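Local atomic coordinates of S-adenosyl-L-methionine-dependent 2-deoxy-scyllo-inosamine dehydrogenase (Bacillus circulans, PDB entry 4M7S), a protein that catalyses the radical S-adenosyl-L-methionine-dependent two-electron oxidation of 2-deoxy-scyllo-inosamine to 3-amino-2,3-dideoxy-scyllo-inosose in butirosin biosynthesis, using two [4Fe-4S] clusters. Residues G34-P38 against A39-T43; L101-L104 against T105-I109; F217-M220 against L221-H225; N183-C187 against F188-N192. All coordinates share one frame; numbering follows the deposited sequence.

Interaction 1 of 4, residues G34-P38 against A39-T43; sequences GEMDP and ALYKT. With IMD (imidazole), chain F.
Met36, present as selenomethionine, opens the contact by reaching over the first turn of helix 38-50 toward Leu40 and Tyr41. Its chain runs straight through the first two torsions and bends only at the third (chi3 -72°), which sets the selenium beside the base of Tyr41, with Met36 SE 3.8 Å from Tyr41 CB. Met36 SE lies at the edge of the Tyr41 ring, in its plane, 5.2 Å from the ring centroid: a Met-aromatic contact. Further up the same chain, Met36 CG meets the CD2 branch of Leu40 at 4.1 Å, the two side chains crossing at about a right angle.

Asp37 is the N-cap. Its carboxylate caps the first turn, Asp37 OD1 accepting from Ala39 N at 2.9 Å, with the N-H coming from above the carboxylate plane. With CG anti to its own N (chi1 -172°), the carboxylate is carried round to this amide. Its carbonyl starts the helical ladder, Asp37 O taking Tyr41 N at 3.0 Å and, more weakly, Leu40 N. Pro38 then continues the ladder, Pro38 O accepting from Lys42 N at 2.9 Å.

Val10 lies against both Met36 and Tyr41, and Phe74 of helix 71-81 stacks on the Tyr41 ring, so one side of this turn is buried. On the exposed side, an imidazole, probably from the crystallisation liquor, sits beside the Asp37 carboxylate. A negative charge at the helix start would be expected to interact favourably with the helix dipole, while Met36 and Tyr41 pack against strand 7-10 with apolar contacts.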
loop_
_atom_site.group_PDB
_atom_site.type_symbol
_atom_site.label_atom_id
_atom_site.label_comp_id
_atom_site.label_asym_id
_atom_site.label_seq_id
_atom_site.Cartn_x
_atom_site.Cartn_y
_atom_site.Cartn_z
ATOM N N GLY A 34 4.096 -16.845 -1.849
ATOM C CA GLY A 34 5.256 -15.972 -1.889
ATOM C C GLY A 34 5.100 -14.797 -2.848
ATOM O O GLY A 34 5.251 -13.639 -2.462
ATOM N N GLU A 35 4.806 -15.077 -4.113
ATOM C CA GLU A 35 4.742 -13.987 -5.076
ATOM C C GLU A 35 3.431 -13.819 -5.812
ATOM O O GLU A 35 2.726 -14.785 -6.089
ATOM C CB GLU A 35 5.884 -14.073 -6.073
ATOM C CG GLU A 35 6.768 -12.858 -6.012
ATOM C CD GLU A 35 8.084 -13.086 -6.680
ATOM O OE1 GLU A 35 8.132 -12.929 -7.917
ATOM O OE2 GLU A 35 9.056 -13.434 -5.974
HETATM N N MSE A 36 3.119 -12.572 -6.141
HETATM C CA MSE A 36 1.902 -12.306 -6.890
HETATM C C MSE A 36 1.987 -12.904 -8.296
HETATM O O MSE A 36 2.990 -12.740 -8.987
HETATM C CB MSE A 36 1.613 -10.804 -6.965
HETATM C CG MSE A 36 0.356 -10.505 -7.763
HETATM SE SE MSE A 36 -0.138 -8.632 -7.802
HETATM C CE MSE A 36 -0.752 -8.440 -5.952
ATOM N N ASP A 37 0.943 -13.628 -8.689
ATOM C CA ASP A 37 0.803 -14.120 -10.060
ATOM C C ASP A 37 0.933 -12.945 -11.039
ATOM O O ASP A 37 0.218 -11.962 -10.919
ATOM C CB ASP A 37 -0.563 -14.806 -10.217
ATOM C CG ASP A 37 -0.720 -15.533 -11.554
ATOM O OD1 ASP A 37 -0.014 -15.196 -12.526
ATOM O OD2 ASP A 37 -1.570 -16.445 -11.636
ATOM N N PRO A 38 1.874 -13.031 -11.998
ATOM C CA PRO A 38 2.010 -11.943 -12.981
ATOM C C PRO A 38 0.719 -11.678 -13.751
ATOM O O PRO A 38 0.459 -10.545 -14.142
ATOM C CB PRO A 38 3.115 -12.444 -13.929
ATOM C CG PRO A 38 3.365 -13.887 -13.552
ATOM C CD PRO A 38 2.952 -14.028 -12.120
ATOM N N ALA A 39 -0.087 -12.714 -13.951
ATOM C CA ALA A 39 -1.400 -12.545 -14.548
ATOM C C ALA A 39 -2.293 -11.673 -13.667
ATOM O O ALA A 39 -3.097 -10.891 -14.168
ATOM C CB ALA A 39 -2.043 -13.878 -14.765
ATOM N N LEU A 40 -2.172 -11.821 -12.352
ATOM C CA LEU A 40 -2.990 -11.015 -11.441
ATOM C C LEU A 40 -2.527 -9.566 -11.465
ATOM O O LEU A 40 -3.344 -8.638 -11.432
ATOM C CB LEU A 40 -2.958 -11.564 -10.009
ATOM C CG LEU A 40 -3.861 -10.829 -9.003
ATOM C CD1 LEU A 40 -5.331 -10.950 -9.408
ATOM C CD2 LEU A 40 -3.645 -11.350 -7.583
ATOM N N TYR A 41 -1.214 -9.365 -11.517
ATOM C CA TYR A 41 -0.684 -8.015 -11.606
ATOM C C TYR A 41 -1.087 -7.375 -12.931
ATOM O O TYR A 41 -1.354 -6.173 -12.986
ATOM C CB TYR A 41 0.837 -7.985 -11.452
ATOM C CG TYR A 41 1.376 -6.570 -11.343
ATOM C CD1 TYR A 41 1.386 -5.911 -10.119
ATOM C CD2 TYR A 41 1.844 -5.890 -12.462
ATOM C CE1 TYR A 41 1.858 -4.620 -10.008
ATOM C CE2 TYR A 41 2.334 -4.592 -12.360
ATOM C CZ TYR A 41 2.340 -3.974 -11.124
ATOM O OH TYR A 41 2.807 -2.691 -11.001
ATOM N N LYS A 42 -1.134 -8.167 -14.000
ATOM C CA LYS A 42 -1.595 -7.618 -15.272
ATOM C C LYS A 42 -3.055 -7.154 -15.229
ATOM O O LYS A 42 -3.369 -6.078 -15.745
ATOM C CB LYS A 42 -1.371 -8.579 -16.449
ATOM C CG LYS A 42 -1.859 -7.999 -17.777
ATOM C CD LYS A 42 -1.182 -8.670 -18.968
ATOM C CE LYS A 42 -1.764 -8.206 -20.304
ATOM N NZ LYS A 42 -3.209 -8.489 -20.413
ATOM N N THR A 43 -3.957 -7.936 -14.635
ATOM C CA THR A 43 -5.340 -7.457 -14.596
ATOM C C THR A 43 -5.474 -6.216 -13.713
ATOM O O THR A 43 -6.299 -5.362 -13.989
ATOM C CB THR A 43 -6.445 -8.532 -14.273
ATOM O OG1 THR A 43 -7.190 -8.152 -13.111
ATOM C CG2 THR A 43 -5.886 -9.900 -14.080
HETATM N N1 IMD F . -1.537 -17.640 -13.789
HETATM C C2 IMD F . -0.842 -17.937 -14.905
HETATM N N3 IMD F . -1.275 -19.131 -15.375
HETATM C C4 IMD F . -2.243 -19.591 -14.547
HETATM C C5 IMD F . -2.409 -18.644 -13.541
#

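Interaction 2 of 4, residues L101-L104 against T105-I109; sequences LQTL and TELGI
Thr105 and Leu101, one turn apart on helix 98-107, share a doubly used carbonyl. Leu101 O accepts the backbone Thr105 N at 2.9 Å and the hydroxyl Thr105 OG1 at 2.8 Å, and the two donors arrive from opposite faces of the carbonyl plane. The hydroxyl stands 36° out of that plane; a first torsion of -60° puts OG1 beside its own backbone N and turns it back along the helix.

The other polar links belong to the backbone. Gln102 O receives Glu106 N and Thr103 O receives Leu107 N, ordinary i to i+4 bonds. The helix then ends in a Schellman motif: Leu104 O holds Ile109 N at 3.0 Å, and inside that loop Gly108 N makes a weak bond to Thr105 O at 3.1 Å. Gly108 makes the turn with a positive phi of 144°.

Apolar contacts accompany these bonds. Leu107 CD1 lies alongside the methyl Thr103 CG2 at 3.9 Å, both side chains pointing the same way, while the Thr103 hydroxyl turns back to Lys99 O. Beyond the glycine, the chain doubles round and brings Ile109 CG1 to 4.0 Å from Leu104 CB, a hydrophobic closure typical of Schellman ends.

The helix is the crossover of the beta-alpha-beta unit formed with strands 86-91 and 111-116. Leu101, Leu104 and Thr105 rest on Phe112 of the latter strand, and Ile109 reaches Pro87 and Ile89 of the former. Leu107 packs on Asp72 and Val75 of the neighbouring helix 71-81, whose Thr79 OG1 is hydrogen-bonded to Leu107 O.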
loop_
_atom_site.group_PDB
_atom_site.type_symbol
_atom_site.label_atom_id
_atom_site.label_comp_id
_atom_site.label_asym_id
_atom_site.label_seq_id
_atom_site.Cartn_x
_atom_site.Cartn_y
_atom_site.Cartn_z
ATOM N N LEU A 101 19.059 0.244 -8.215
ATOM C CA LEU A 101 18.532 1.599 -8.085
ATOM C C LEU A 101 18.404 2.246 -9.464
ATOM O O LEU A 101 17.360 2.806 -9.809
ATOM C CB LEU A 101 19.472 2.430 -7.212
ATOM C CG LEU A 101 19.036 3.777 -6.632
ATOM C CD1 LEU A 101 20.108 4.259 -5.666
ATOM C CD2 LEU A 101 18.804 4.834 -7.693
ATOM N N GLN A 102 19.479 2.195 -10.242
ATOM C CA GLN A 102 19.480 2.878 -11.524
ATOM C C GLN A 102 18.542 2.192 -12.503
ATOM O O GLN A 102 17.894 2.850 -13.308
ATOM C CB GLN A 102 20.901 2.989 -12.082
ATOM C CG GLN A 102 21.823 3.865 -11.231
ATOM C CD GLN A 102 23.108 4.240 -11.956
ATOM O OE1 GLN A 102 23.353 3.795 -13.077
ATOM N NE2 GLN A 102 23.934 5.063 -11.317
ATOM N N THR A 103 18.471 0.868 -12.415
ATOM C CA THR A 103 17.585 0.068 -13.257
ATOM C C THR A 103 16.125 0.387 -12.934
ATOM O O THR A 103 15.337 0.671 -13.830
ATOM C CB THR A 103 17.837 -1.440 -13.053
ATOM O OG1 THR A 103 19.156 -1.765 -13.506
ATOM C CG2 THR A 103 16.822 -2.270 -13.810
ATOM N N LEU A 104 15.773 0.338 -11.652
ATOM C CA LEU A 104 14.413 0.652 -11.228
ATOM C C LEU A 104 14.021 2.089 -11.562
ATOM O O LEU A 104 12.882 2.344 -11.955
ATOM C CB LEU A 104 14.234 0.357 -9.732
ATOM C CG LEU A 104 14.220 -1.156 -9.468
ATOM C CD1 LEU A 104 14.345 -1.488 -7.992
ATOM C CD2 LEU A 104 12.965 -1.785 -10.068
ATOM N N THR A 105 14.960 3.024 -11.414
ATOM C CA THR A 105 14.696 4.412 -11.793
ATOM C C THR A 105 14.372 4.533 -13.291
ATOM O O THR A 105 13.392 5.171 -13.676
ATOM C CB THR A 105 15.866 5.333 -11.421
ATOM O OG1 THR A 105 16.074 5.287 -10.007
ATOM C CG2 THR A 105 15.569 6.768 -11.828
ATOM N N GLU A 106 15.193 3.915 -14.134
ATOM C CA GLU A 106 14.949 3.941 -15.580
ATOM C C GLU A 106 13.603 3.308 -15.943
ATOM O O GLU A 106 12.921 3.765 -16.855
ATOM C CB GLU A 106 16.074 3.230 -16.322
ATOM C CG GLU A 106 15.769 2.936 -17.788
ATOM C CD GLU A 106 16.877 2.143 -18.462
ATOM O OE1 GLU A 106 16.655 0.952 -18.774
ATOM O OE2 GLU A 106 17.970 2.710 -18.675
ATOM N N LEU A 107 13.219 2.265 -15.215
ATOM C CA LEU A 107 11.947 1.585 -15.467
ATOM C C LEU A 107 10.713 2.390 -15.050
ATOM O O LEU A 107 9.618 2.139 -15.551
ATOM C CB LEU A 107 11.932 0.214 -14.795
ATOM C CG LEU A 107 12.934 -0.801 -15.353
ATOM C CD1 LEU A 107 12.948 -2.013 -14.452
ATOM C CD2 LEU A 107 12.602 -1.201 -16.776
ATOM N N GLY A 108 10.881 3.347 -14.139
ATOM C CA GLY A 108 9.782 4.229 -13.778
ATOM C C GLY A 108 9.672 4.672 -12.327
ATOM O O GLY A 108 8.916 5.597 -12.031
ATOM N N ILE A 109 10.403 4.025 -11.415
ATOM C CA ILE A 109 10.318 4.407 -10.002
ATOM C C ILE A 109 10.760 5.855 -9.816
ATOM O O ILE A 109 11.859 6.228 -10.230
ATOM C CB ILE A 109 11.171 3.496 -9.077
ATOM C CG1 ILE A 109 10.684 2.047 -9.143
ATOM C CG2 ILE A 109 11.123 4.011 -7.614
ATOM C CD1 ILE A 109 9.184 1.887 -8.885
#

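Interaction 3 of 4, residues F217-M220 against L221-H225; sequences FRKM and LKEGH
Phe217 and Leu221 are joined by the bond from Leu221 N to Phe217 O, the first of three i to i+4 bonds that carry helix 212-222 to a Schellman end, where Gly224 has positive phi, Met220 O takes His225 N at 2.9 Å and Leu221 O takes Gly224 N in a weak bond of 3.2 Å.

The Leu221 methyl CD2 sits over one face of the Phe217 ring, 3.6 Å from Leu221 CD2 to the ring centroid and 19° off the normal, a CH-pi contact displaced toward Phe217 CE1. Phe217 has its ring anti to the backbone N (chi1 -175°), which swings it along the helix beneath that methyl.

Where the chain folds back after the glycine, CG of Met220, present as selenomethionine, meets His225 CB at 3.6 Å. Lys219 and Glu223 lie side by side, with Lys219 CG 4.1 Å from Glu223 OE2. At the rim of the His225 ring, its NE2 makes a weak bond to Glu223 OE1, 3.3 Å long.

Beyond the helix, Phe217 packs on Pro172 and Pro186, and Leu221 bonds through its backbone to Cys169, an inferred cluster ligand. The chemistry is thus divided: apolar side chains pack close to the auxiliary iron-sulfur cluster, about 4 Å from the side chain of Leu221, while Lys219, Lys222 and Glu223 lie exposed and Arg218 is buried, bonded to Trp209 O and Pro172 O.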
loop_
_atom_site.group_PDB
_atom_site.type_symbol
_atom_site.label_atom_id
_atom_site.label_comp_id
_atom_site.label_asym_id
_atom_site.label_seq_id
_atom_site.Cartn_x
_atom_site.Cartn_y
_atom_site.Cartn_z
ATOM N N PHE A 217 -17.764 2.105 5.071
ATOM C CA PHE A 217 -16.605 2.046 5.958
ATOM C C PHE A 217 -15.876 3.380 5.955
ATOM O O PHE A 217 -15.552 3.916 7.010
ATOM C CB PHE A 217 -15.648 0.917 5.551
ATOM C CG PHE A 217 -14.485 0.729 6.492
ATOM C CD1 PHE A 217 -14.675 0.176 7.754
ATOM C CD2 PHE A 217 -13.197 1.087 6.111
ATOM C CE1 PHE A 217 -13.602 -0.009 8.620
ATOM C CE2 PHE A 217 -12.118 0.897 6.969
ATOM C CZ PHE A 217 -12.322 0.356 8.222
ATOM N N ARG A 218 -15.616 3.927 4.770
ATOM C CA ARG A 218 -14.842 5.159 4.702
ATOM C C ARG A 218 -15.655 6.338 5.245
ATOM O O ARG A 218 -15.093 7.267 5.824
ATOM C CB ARG A 218 -14.286 5.424 3.288
ATOM C CG ARG A 218 -15.233 6.116 2.332
ATOM C CD ARG A 218 -14.516 6.451 1.020
ATOM N NE ARG A 218 -13.810 5.292 0.487
ATOM C CZ ARG A 218 -14.315 4.458 -0.418
ATOM N NH1 ARG A 218 -15.523 4.661 -0.914
ATOM N NH2 ARG A 218 -13.604 3.424 -0.839
ATOM N N LYS A 219 -16.977 6.284 5.072
ATOM C CA LYS A 219 -17.879 7.294 5.634
ATOM C C LYS A 219 -17.889 7.221 7.160
ATOM O O LYS A 219 -17.862 8.242 7.852
ATOM C CB LYS A 219 -19.300 7.084 5.092
ATOM C CG LYS A 219 -20.382 7.902 5.786
ATOM C CD LYS A 219 -21.754 7.317 5.475
ATOM C CE LYS A 219 -21.865 6.968 3.991
ATOM N NZ LYS A 219 -22.819 5.847 3.725
HETATM N N MSE A 220 -17.934 5.995 7.669
HETATM C CA MSE A 220 -17.958 5.716 9.103
HETATM C C MSE A 220 -16.661 6.206 9.765
HETATM O O MSE A 220 -16.686 6.780 10.855
HETATM C CB MSE A 220 -18.133 4.202 9.294
HETATM C CG MSE A 220 -18.147 3.682 10.717
HETATM SE SE MSE A 220 -17.795 1.747 10.795
HETATM C CE MSE A 220 -19.255 1.100 9.687
ATOM N N LEU A 221 -15.533 5.984 9.098
ATOM C CA LEU A 221 -14.234 6.404 9.627
ATOM C C LEU A 221 -13.980 7.897 9.412
ATOM O O LEU A 221 -13.260 8.535 10.188
ATOM C CB LEU A 221 -13.094 5.578 9.026
ATOM C CG LEU A 221 -12.671 4.322 9.789
ATOM C CD1 LEU A 221 -12.379 4.669 11.239
ATOM C CD2 LEU A 221 -13.740 3.255 9.719
ATOM N N LYS A 222 -14.568 8.461 8.365
ATOM C CA LYS A 222 -14.484 9.900 8.176
ATOM C C LYS A 222 -15.214 10.607 9.321
ATOM O O LYS A 222 -14.817 11.696 9.753
ATOM C CB LYS A 222 -15.060 10.309 6.818
ATOM C CG LYS A 222 -14.900 11.786 6.515
ATOM C CD LYS A 222 -15.376 12.125 5.112
ATOM C CE LYS A 222 -15.385 13.633 4.881
ATOM N NZ LYS A 222 -15.874 13.995 3.519
ATOM N N GLU A 223 -16.268 9.969 9.828
ATOM C CA GLU A 223 -17.069 10.530 10.920
ATOM C C GLU A 223 -16.528 10.160 12.301
ATOM O O GLU A 223 -17.097 10.550 13.317
ATOM C CB GLU A 223 -18.519 10.064 10.812
ATOM C CG GLU A 223 -19.327 10.751 9.724
ATOM C CD GLU A 223 -20.679 10.094 9.506
ATOM O OE1 GLU A 223 -20.945 9.053 10.147
ATOM O OE2 GLU A 223 -21.474 10.615 8.690
ATOM N N GLY A 224 -15.450 9.383 12.335
ATOM C CA GLY A 224 -14.792 9.055 13.585
ATOM C C GLY A 224 -15.407 7.917 14.380
ATOM O O GLY A 224 -15.289 7.875 15.596
ATOM N N HIS A 225 -16.055 6.978 13.702
ATOM C CA HIS A 225 -16.653 5.846 14.403
ATOM C C HIS A 225 -15.736 4.623 14.420
ATOM O O HIS A 225 -16.143 3.525 14.031
ATOM C CB HIS A 225 -18.009 5.500 13.788
ATOM C CG HIS A 225 -18.976 6.643 13.782
ATOM N ND1 HIS A 225 -19.419 7.244 14.938
ATOM C CD2 HIS A 225 -19.585 7.291 12.759
ATOM C CE1 HIS A 225 -20.263 8.218 14.630
ATOM N NE2 HIS A 225 -20.381 8.263 13.317
#

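Interaction 4 of 4, residues N183-C187 against F188-N192; sequences NVLPC and FEDFN. With SF4 (iron/sulfur cluster), chain B.
Phe188 presents one face of its ring to the sulfur of the preceding Cys187, with Cys187 SG 4.0 Å from the ring centroid and only 8° off the normal, a sulfur-aromatic contact over the centre. Its first torsion of 49° places the ring between the backbone N and carbonyl carbon, folding it back over that sulfur; Val171 also touches Phe188.

The same sulfur binds iron, Cys187 SG lying 2.5 Å from FE3 of the cluster. It also accepts a nearly straight bond from the backbone, Glu189 N to Cys187 SG at 3.0 Å with an N-H...S angle of 166°. The type I turn from Cys187 to Asp190 brings that amide round and is closed by Asp190 N to Cys187 O at 3.3 Å, the donor well above the carbonyl plane. Glu189 CB packs beside the cluster, 3.7 Å from its sulfide S4.

At the far side of the turn, Leu185 CD1 rests 3.3 Å from Asp190 O, and its CD2 lies 3.8 Å from Asp190 OD2; the side chains cross at about a right angle. The Asp190 carboxylate is held by the amides of Lys194 and Met195.

The turn that follows strand 183-185 thereby delivers a thiolate to the auxiliary cluster of this SPASM-family region. An amide donor on a cluster ligand would be expected to stabilise its negative charge and probably to raise the reduction potential, while the phenyl ring shields the sulfur on one side.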
loop_
_atom_site.group_PDB
_atom_site.type_symbol
_atom_site.label_atom_id
_atom_site.label_comp_id
_atom_site.label_asym_id
_atom_site.label_seq_id
_atom_site.Cartn_x
_atom_site.Cartn_y
_atom_site.Cartn_z
ATOM N N ASN A 183 -6.826 -9.635 -2.777
ATOM C CA ASN A 183 -7.794 -9.050 -1.850
ATOM C C ASN A 183 -7.568 -7.564 -1.679
ATOM O O ASN A 183 -6.426 -7.100 -1.606
ATOM C CB ASN A 183 -7.727 -9.735 -0.489
ATOM C CG ASN A 183 -8.252 -11.146 -0.530
ATOM O OD1 ASN A 183 -9.071 -11.490 -1.386
ATOM N ND2 ASN A 183 -7.811 -11.968 0.413
ATOM N N VAL A 184 -8.659 -6.809 -1.613
ATOM C CA VAL A 184 -8.554 -5.369 -1.450
ATOM C C VAL A 184 -8.886 -4.998 -0.002
ATOM O O VAL A 184 -9.940 -5.372 0.517
ATOM C CB VAL A 184 -9.490 -4.642 -2.421
ATOM C CG1 VAL A 184 -9.328 -3.123 -2.295
ATOM C CG2 VAL A 184 -9.203 -5.100 -3.856
ATOM N N LEU A 185 -7.976 -4.275 0.645
ATOM C CA LEU A 185 -8.160 -3.860 2.037
ATOM C C LEU A 185 -8.229 -2.328 2.075
ATOM O O LEU A 185 -7.688 -1.657 1.187
ATOM C CB LEU A 185 -6.997 -4.361 2.908
ATOM C CG LEU A 185 -6.516 -5.795 2.680
ATOM C CD1 LEU A 185 -5.269 -6.079 3.517
ATOM C CD2 LEU A 185 -7.612 -6.824 2.981
ATOM N N PRO A 186 -8.881 -1.767 3.107
ATOM C CA PRO A 186 -9.067 -0.318 3.189
ATOM C C PRO A 186 -7.897 0.386 3.857
ATOM O O PRO A 186 -7.915 1.611 3.937
ATOM C CB PRO A 186 -10.304 -0.192 4.086
ATOM C CG PRO A 186 -10.183 -1.340 5.015
ATOM C CD PRO A 186 -9.607 -2.470 4.181
ATOM N N CYS A 187 -6.898 -0.367 4.322
ATOM C CA CYS A 187 -5.818 0.222 5.113
ATOM C C CYS A 187 -4.560 -0.654 5.235
ATOM O O CYS A 187 -4.632 -1.881 5.168
ATOM C CB CYS A 187 -6.321 0.529 6.517
ATOM S SG CYS A 187 -4.995 1.024 7.598
ATOM N N PHE A 188 -3.417 -0.006 5.431
ATOM C CA PHE A 188 -2.127 -0.701 5.512
ATOM C C PHE A 188 -1.996 -1.426 6.851
ATOM O O PHE A 188 -1.083 -2.232 7.047
ATOM C CB PHE A 188 -0.989 0.315 5.383
ATOM C CG PHE A 188 -1.151 1.504 6.287
ATOM C CD1 PHE A 188 -0.783 1.434 7.629
ATOM C CD2 PHE A 188 -1.713 2.681 5.808
ATOM C CE1 PHE A 188 -0.962 2.521 8.474
ATOM C CE2 PHE A 188 -1.885 3.772 6.643
ATOM C CZ PHE A 188 -1.508 3.691 7.982
ATOM N N GLU A 189 -2.898 -1.112 7.778
ATOM C CA GLU A 189 -2.919 -1.732 9.101
ATOM C C GLU A 189 -3.553 -3.122 9.086
ATOM O O GLU A 189 -3.283 -3.944 9.961
ATOM C CB GLU A 189 -3.696 -0.850 10.087
ATOM C CG GLU A 189 -3.004 0.447 10.486
ATOM C CD GLU A 189 -1.940 0.245 11.554
ATOM O OE1 GLU A 189 -2.093 -0.658 12.405
ATOM O OE2 GLU A 189 -0.945 0.995 11.544
ATOM N N ASP A 190 -4.397 -3.381 8.091
ATOM C CA ASP A 190 -5.193 -4.607 8.058
ATOM C C ASP A 190 -4.379 -5.858 7.667
ATOM O O ASP A 190 -4.729 -6.568 6.721
ATOM C CB ASP A 190 -6.368 -4.430 7.095
ATOM C CG ASP A 190 -7.471 -5.433 7.345
ATOM O OD1 ASP A 190 -7.411 -6.144 8.381
ATOM O OD2 ASP A 190 -8.395 -5.499 6.509
ATOM N N PHE A 191 -3.315 -6.143 8.412
ATOM C CA PHE A 191 -2.456 -7.295 8.136
ATOM C C PHE A 191 -3.224 -8.606 8.211
ATOM O O PHE A 191 -2.909 -9.572 7.524
ATOM C CB PHE A 191 -1.290 -7.364 9.132
ATOM C CG PHE A 191 -0.522 -8.661 9.070
ATOM C CD1 PHE A 191 0.467 -8.849 8.116
ATOM C CD2 PHE A 191 -0.799 -9.693 9.954
ATOM C CE1 PHE A 191 1.178 -10.040 8.056
ATOM C CE2 PHE A 191 -0.098 -10.889 9.893
ATOM C CZ PHE A 191 0.893 -11.060 8.940
ATOM N N ASN A 192 -4.220 -8.645 9.084
ATOM C CA ASN A 192 -5.015 -9.857 9.260
ATOM C C ASN A 192 -6.210 -9.926 8.310
ATOM O O ASN A 192 -7.001 -10.871 8.368
ATOM C CB ASN A 192 -5.465 -9.993 10.714
ATOM C CG ASN A 192 -4.353 -10.485 11.619
ATOM O OD1 ASN A 192 -3.592 -11.380 11.250
ATOM N ND2 ASN A 192 -4.250 -9.899 12.807
HETATM FE FE1 SF4 B . -6.308 2.701 11.934
HETATM FE FE2 SF4 B . -8.696 2.080 10.871
HETATM FE FE3 SF4 B . -6.464 1.925 9.399
HETATM FE FE4 SF4 B . -7.487 4.286 10.080
HETATM S S1 SF4 B . -8.489 2.755 8.678
HETATM S S2 SF4 B . -5.261 3.730 10.175
HETATM S S3 SF4 B . -8.251 3.886 12.205
HETATM S S4 SF4 B . -6.940 0.599 11.217
#

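All four contacts are local, but their settings differ. Interaction 4 is buried; interactions 1, 2 and 3 are partly buried, each with exposed residues on a helix end. Interaction 1 caps a helix start with a carboxylate, whereas interactions 2 and 3 both finish helices with glycine Schellman turns. Interactions 1 and 2 both belong to the radical SAM part of the chain and pack on helix 71-81, though their nearest atoms stay about 8 Å apart. Interactions 3 and 4 meet directly, Phe217 CE2 lying 3.5 Å from Pro186 CG, beside the auxiliary cluster. Metal coordination belongs to interaction 4, while interaction 3 contributes apolar packing next to that site.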